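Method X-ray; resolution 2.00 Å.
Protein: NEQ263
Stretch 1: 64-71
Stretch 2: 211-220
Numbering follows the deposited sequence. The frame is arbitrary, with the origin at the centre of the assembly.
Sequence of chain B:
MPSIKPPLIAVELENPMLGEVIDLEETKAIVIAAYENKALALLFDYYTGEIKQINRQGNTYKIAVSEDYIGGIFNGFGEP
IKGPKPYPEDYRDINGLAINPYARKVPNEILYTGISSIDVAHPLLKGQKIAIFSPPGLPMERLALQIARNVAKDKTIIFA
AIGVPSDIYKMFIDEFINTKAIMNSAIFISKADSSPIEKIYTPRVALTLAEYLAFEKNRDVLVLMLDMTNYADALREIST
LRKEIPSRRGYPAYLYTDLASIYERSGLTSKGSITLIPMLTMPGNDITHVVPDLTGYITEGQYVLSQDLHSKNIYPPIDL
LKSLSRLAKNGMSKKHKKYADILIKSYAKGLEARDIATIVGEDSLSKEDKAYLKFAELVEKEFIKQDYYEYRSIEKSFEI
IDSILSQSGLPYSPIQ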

ATOM      1  N   ALA B  64      -6.960   7.579  45.175  1.00 47.32           N
ATOM      2  CA  ALA B  64      -7.728   8.342  46.148  1.00 51.37           C
ATOM      3  C   ALA B  64      -8.109   9.670  45.513  1.00 48.06           C
ATOM      4  O   ALA B  64      -7.242  10.393  45.026  1.00 60.71           O
ATOM      5  CB  ALA B  64      -6.907   8.572  47.401  1.00 55.94           C
ATOM      6  N   VAL B  65      -9.400   9.989  45.506  1.00 53.50           N
ATOM      7  CA  VAL B  65      -9.859  11.251  44.932  1.00 59.21           C
ATOM      8  C   VAL B  65     -10.138  12.298  46.009  1.00 53.05           C
ATOM      9  O   VAL B  65     -10.783  12.011  47.021  1.00 55.02           O
ATOM     10  CB  VAL B  65     -11.104  11.067  44.034  1.00 52.10           C
ATOM     11  CG1 VAL B  65     -10.743  10.290  42.779  1.00 42.91           C
ATOM     12  CG2 VAL B  65     -12.220  10.363  44.790  1.00 57.48           C
ATOM     13  N   SER B  66      -9.633  13.505  45.780  1.00 42.79           N
ATOM     14  CA  SER B  66      -9.835  14.636  46.681  1.00 51.00           C
ATOM     15  C   SER B  66      -9.347  15.898  45.993  1.00 55.81           C
ATOM     16  O   SER B  66      -8.810  15.838  44.886  1.00 47.18           O
ATOM     17  CB  SER B  66      -9.076  14.435  47.995  1.00 58.01           C
ATOM     18  OG  SER B  66      -7.675  14.453  47.790  1.00 61.09           O
ATOM     19  N   GLU B  67      -9.524  17.040  46.648  1.00 51.64           N
ATOM     20  CA  GLU B  67      -9.046  18.302  46.101  1.00 56.02           C
ATOM     21  C   GLU B  67      -7.579  18.530  46.445  1.00 53.07           C
ATOM     22  O   GLU B  67      -7.028  19.592  46.161  1.00 54.87           O
ATOM     23  CB  GLU B  67      -9.900  19.470  46.601  1.00 55.70           C
ATOM     24  CG  GLU B  67     -11.363  19.390  46.199  1.00 63.53           C
ATOM     25  CD  GLU B  67     -12.042  20.745  46.213  1.00 85.67           C
ATOM     26  OE1 GLU B  67     -11.329  21.768  46.297  1.00 85.81           O
ATOM     27  OE2 GLU B  67     -13.288  20.791  46.128  1.00 85.88           O
ATOM     28  N   ASP B  68      -6.953  17.526  47.056  1.00 48.85           N
ATOM     29  CA  ASP B  68      -5.543  17.601  47.426  1.00 54.73           C
ATOM     30  C   ASP B  68      -4.622  17.685  46.206  1.00 56.91           C
ATOM     31  O   ASP B  68      -3.534  18.255  46.283  1.00 47.70           O
ATOM     32  CB  ASP B  68      -5.150  16.399  48.293  1.00 63.50           C
ATOM     33  CG  ASP B  68      -5.787  16.433  49.672  1.00 78.90           C
ATOM     34  OD1 ASP B  68      -6.285  17.504  50.077  1.00 79.15           O
ATOM     35  OD2 ASP B  68      -5.774  15.387  50.356  1.00 78.84           O
ATOM     36  N   TYR B  69      -5.061  17.115  45.085  1.00 44.58           N
ATOM     37  CA  TYR B  69      -4.274  17.122  43.852  1.00 44.60           C
ATOM     38  C   TYR B  69      -4.068  18.535  43.319  1.00 39.47           C
ATOM     39  O   TYR B  69      -3.070  18.821  42.658  1.00 47.02           O
ATOM     40  CB  TYR B  69      -4.951  16.266  42.776  1.00 46.46           C
ATOM     41  CG  TYR B  69      -4.934  14.787  43.070  1.00 40.04           C
ATOM     42  CD1 TYR B  69      -5.952  14.195  43.795  1.00 42.26           C
ATOM     43  CD2 TYR B  69      -3.900  13.982  42.619  1.00 39.86           C
ATOM     44  CE1 TYR B  69      -5.941  12.850  44.065  1.00 45.89           C
ATOM     45  CE2 TYR B  69      -3.881  12.630  42.886  1.00 44.35           C
ATOM     46  CZ  TYR B  69      -4.904  12.070  43.609  1.00 48.54           C
ATOM     47  OH  TYR B  69      -4.893  10.724  43.879  1.00 48.26           O
ATOM     48  N   ILE B  70      -5.024  19.409  43.610  1.00 43.82           N
ATOM     49  CA  ILE B  70      -4.976  20.787  43.135  1.00 44.36           C
ATOM     50  C   ILE B  70      -3.772  21.521  43.724  1.00 49.60           C
ATOM     51  O   ILE B  70      -3.624  21.615  44.945  1.00 51.62           O
ATOM     52  CB  ILE B  70      -6.281  21.537  43.473  1.00 47.95           C
ATOM     53  CG1 ILE B  70      -7.486  20.749  42.949  1.00 55.21           C
ATOM     54  CG2 ILE B  70      -6.261  22.938  42.885  1.00 46.25           C
ATOM     55  CD1 ILE B  70      -8.827  21.388  43.253  1.00 53.76           C
ATOM     56  N   GLY B  71      -2.909  22.028  42.847  1.00 49.07           N
ATOM     57  CA  GLY B  71      -1.685  22.687  43.268  1.00 46.11           C
ATOM     58  C   GLY B  71      -0.478  21.772  43.186  1.00 49.62           C
ATOM     59  O   GLY B  71       0.651  22.191  43.459  1.00 48.63           O
ATOM     60  N   GLU B 211     -13.683  14.092  36.808  1.00 34.21           N
ATOM     61  CA  GLU B 211     -15.065  13.679  37.046  1.00 38.11           C
ATOM     62  C   GLU B 211     -15.459  13.876  38.504  1.00 44.54           C
ATOM     63  O   GLU B 211     -16.607  14.202  38.804  1.00 39.90           O
ATOM     64  CB  GLU B 211     -15.265  12.215  36.650  1.00 40.93           C
ATOM     65  CG  GLU B 211     -15.281  11.961  35.152  1.00 41.70           C
ATOM     66  CD  GLU B 211     -15.323  10.483  34.822  1.00 58.34           C
ATOM     67  OE1 GLU B 211     -14.946   9.666  35.692  1.00 52.97           O
ATOM     68  OE2 GLU B 211     -15.735  10.135  33.695  1.00 45.84           O
ATOM     69  N   TYR B 212     -14.509  13.660  39.409  1.00 42.89           N
ATOM     70  CA  TYR B 212     -14.745  13.883  40.829  1.00 43.60           C
ATOM     71  C   TYR B 212     -14.982  15.364  41.098  1.00 41.20           C
ATOM     72  O   TYR B 212     -15.954  15.738  41.749  1.00 41.81           O
ATOM     73  CB  TYR B 212     -13.559  13.378  41.659  1.00 46.72           C
ATOM     74  CG  TYR B 212     -13.643  13.744  43.124  1.00 51.82           C
ATOM     75  CD1 TYR B 212     -14.465  13.036  43.990  1.00 51.96           C
ATOM     76  CD2 TYR B 212     -12.901  14.798  43.640  1.00 47.24           C
ATOM     77  CE1 TYR B 212     -14.547  13.368  45.328  1.00 58.04           C
ATOM     78  CE2 TYR B 212     -12.978  15.138  44.977  1.00 52.98           C
ATOM     79  CZ  TYR B 212     -13.801  14.419  45.815  1.00 60.30           C
ATOM     80  OH  TYR B 212     -13.879  14.752  47.146  1.00 71.50           O
ATOM     81  N   LEU B 213     -14.086  16.204  40.591  1.00 33.02           N
ATOM     82  CA  LEU B 213     -14.181  17.645  40.800  1.00 36.61           C
ATOM     83  C   LEU B 213     -15.437  18.249  40.168  1.00 40.53           C
ATOM     84  O   LEU B 213     -16.109  19.084  40.776  1.00 43.19           O
ATOM     85  CB  LEU B 213     -12.928  18.343  40.258  1.00 38.53           C
ATOM     86  CG  LEU B 213     -11.611  18.069  40.988  1.00 48.42           C
ATOM     87  CD1 LEU B 213     -10.454  18.822  40.346  1.00 47.51           C
ATOM     88  CD2 LEU B 213     -11.740  18.452  42.447  1.00 49.56           C
ATOM     89  N   ALA B 214     -15.760  17.816  38.953  1.00 34.82           N
ATOM     90  CA  ALA B 214     -16.869  18.402  38.206  1.00 42.00           C
ATOM     91  C   ALA B 214     -18.237  17.902  38.655  1.00 46.00           C
ATOM     92  O   ALA B 214     -19.186  18.680  38.768  1.00 39.29           O
ATOM     93  CB  ALA B 214     -16.688  18.158  36.717  1.00 37.49           C
ATOM     94  N   PHE B 215     -18.342  16.600  38.902  1.00 39.76           N
ATOM     95  CA  PHE B 215     -19.646  15.976  39.114  1.00 44.65           C
ATOM     96  C   PHE B 215     -19.936  15.597  40.566  1.00 50.94           C
ATOM     97  O   PHE B 215     -21.063  15.231  40.896  1.00 48.81           O
ATOM     98  CB  PHE B 215     -19.806  14.770  38.182  1.00 45.09           C
ATOM     99  CG  PHE B 215     -19.616  15.109  36.729  1.00 44.13           C
ATOM    100  CD1 PHE B 215     -20.114  16.298  36.215  1.00 44.05           C
ATOM    101  CD2 PHE B 215     -18.920  14.257  35.885  1.00 39.29           C
ATOM    102  CE1 PHE B 215     -19.936  16.625  34.881  1.00 41.66           C
ATOM    103  CE2 PHE B 215     -18.736  14.579  34.549  1.00 41.55           C
ATOM    104  CZ  PHE B 215     -19.245  15.764  34.047  1.00 39.99           C
ATOM    105  N   GLU B 216     -18.927  15.682  41.428  1.00 51.90           N
ATOM    106  CA  GLU B 216     -19.136  15.475  42.860  1.00 57.10           C
ATOM    107  C   GLU B 216     -18.962  16.773  43.642  1.00 53.49           C
ATOM    108  O   GLU B 216     -19.680  17.025  44.607  1.00 55.22           O
ATOM    109  CB  GLU B 216     -18.202  14.391  43.412  1.00 46.65           C
ATOM    110  CG  GLU B 216     -18.621  12.964  43.086  1.00 67.21           C
ATOM    111  CD  GLU B 216     -18.318  12.001  44.221  1.00 81.09           C
ATOM    112  OE1 GLU B 216     -17.892  12.470  45.298  1.00 85.87           O
ATOM    113  OE2 GLU B 216     -18.513  10.780  44.040  1.00 88.83           O
ATOM    114  N   LYS B 217     -18.010  17.598  43.219  1.00 45.40           N
ATOM    115  CA  LYS B 217     -17.772  18.878  43.878  1.00 46.00           C
ATOM    116  C   LYS B 217     -18.393  20.031  43.090  1.00 46.53           C
ATOM    117  O   LYS B 217     -18.179  21.200  43.416  1.00 52.57           O
ATOM    118  CB  LYS B 217     -16.272  19.105  44.092  1.00 49.43           C
ATOM    119  CG  LYS B 217     -15.582  17.981  44.854  1.00 62.78           C
ATOM    120  CD  LYS B 217     -16.257  17.696  46.191  1.00 63.02           C
ATOM    121  CE  LYS B 217     -16.101  18.854  47.166  1.00 72.62           C
ATOM    122  NZ  LYS B 217     -16.831  18.612  48.449  1.00 89.00           N
ATOM    123  N   ASN B 218     -19.159  19.686  42.057  1.00 41.41           N
ATOM    124  CA  ASN B 218     -19.929  20.659  41.276  1.00 41.19           C
ATOM    125  C   ASN B 218     -19.121  21.823  40.701  1.00 46.19           C
ATOM    126  O   ASN B 218     -19.534  22.977  40.806  1.00 53.43           O
ATOM    127  CB  ASN B 218     -21.104  21.205  42.100  1.00 49.90           C
ATOM    128  CG  ASN B 218     -22.028  20.110  42.603  1.00 53.86           C
ATOM    129  OD1 ASN B 218     -21.948  18.958  42.173  1.00 54.37           O
ATOM    130  ND2 ASN B 218     -22.922  20.473  43.514  1.00 60.92           N
ATOM    131  N   ARG B 219     -17.980  21.517  40.087  1.00 46.77           N
ATOM    132  CA  ARG B 219     -17.125  22.544  39.494  1.00 43.87           C
ATOM    133  C   ARG B 219     -17.123  22.489  37.972  1.00 45.74           C
ATOM    134  O   ARG B 219     -17.497  21.479  37.373  1.00 37.97           O
ATOM    135  CB  ARG B 219     -15.679  22.384  39.976  1.00 49.21           C
ATOM    136  CG  ARG B 219     -15.466  22.513  41.474  1.00 58.84           C
ATOM    137  CD  ARG B 219     -14.026  22.158  41.828  1.00 71.17           C
ATOM    138  NE  ARG B 219     -13.730  22.320  43.250  1.00 84.14           N
ATOM    139  CZ  ARG B 219     -13.149  23.395  43.773  1.00 83.24           C
ATOM    140  NH1 ARG B 219     -12.800  24.408  42.993  1.00 73.47           N
ATOM    141  NH2 ARG B 219     -12.918  23.459  45.076  1.00 97.93           N
ATOM    142  N   ASP B 220     -16.698  23.586  37.355  1.00 43.43           N
ATOM    143  CA  ASP B 220     -16.382  23.587  35.935  1.00 49.40           C
ATOM    144  C   ASP B 220     -14.889  23.319  35.801  1.00 46.57           C
ATOM    145  O   ASP B 220     -14.074  23.995  36.427  1.00 42.15           O
ATOM    146  CB  ASP B 220     -16.751  24.930  35.299  1.00 41.59           C
ATOM    147  CG  ASP B 220     -18.251  25.150  35.231  1.00 58.05           C
ATOM    148  OD1 ASP B 220     -18.989  24.163  35.021  1.00 51.51           O
ATOM    149  OD2 ASP B 220     -18.694  26.308  35.386  1.00 49.45           O
TER

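Residues 64-71, an irregular segment, pack against a stretch that is helical at 211-215 and continues through loop or turn to 220, burying 354 Å² in all, both sides summed. The polar link is a salt bridge between Glu67 and Arg219, formed because the negative carboxylate and the positive guanidinium attract. Glu67 OE1 lies 2.6 Å from Arg219 NH2, and Arg219 NH2 donates a hydrogen bond to Glu67 OE2 (2.9 Å, 153°); a second, weak one runs from Arg219 NE to Glu67 OE2 (3.3 Å, 136°). The CA-to-CB bond of Glu67 points sideways, but with chi1 m and chi2 t its carboxylate reaches the other stretch. Arg219, m at chi1 and t at chi2 and chi3, extends its guanidinium to meet it, and its backbone N donates a hydrogen bond to Leu213 O (3.1 Å). Lys217 approaches through its aliphatic part, with CE 3.6 Å from Glu67 OE2.

Aromatic and apolar contacts centre on Tyr212, whose chi1 is t and whose flat ring offers a face to Val65. Val65 lies over that face in a CH-pi contact: its CB is 4.0 Å from the centroid, 20° off the normal, and its CG2 is 3.6 Å from Tyr212 CD1. Branching at CB suits Val65 to this place, since it brings a methyl onto the ring close to the backbone. Ser66 offers backbone instead, its CA 3.6 Å from Tyr212 CE2, while its CA-to-CB bond points away and its OG accepts a hydrogen bond from Asp68 N (3.2 Å). The contact buries Ser66 N without a partner. Leu213 receives two neighbours: Glu67 CG lies 3.9 Å from Leu213 CD2, so the CG methylene of the acid serves as apolar surface, and Ile70 CD1 lies 4.2 Å from Leu213 CD1, a looser contact in which the branched side chains bring methyls together.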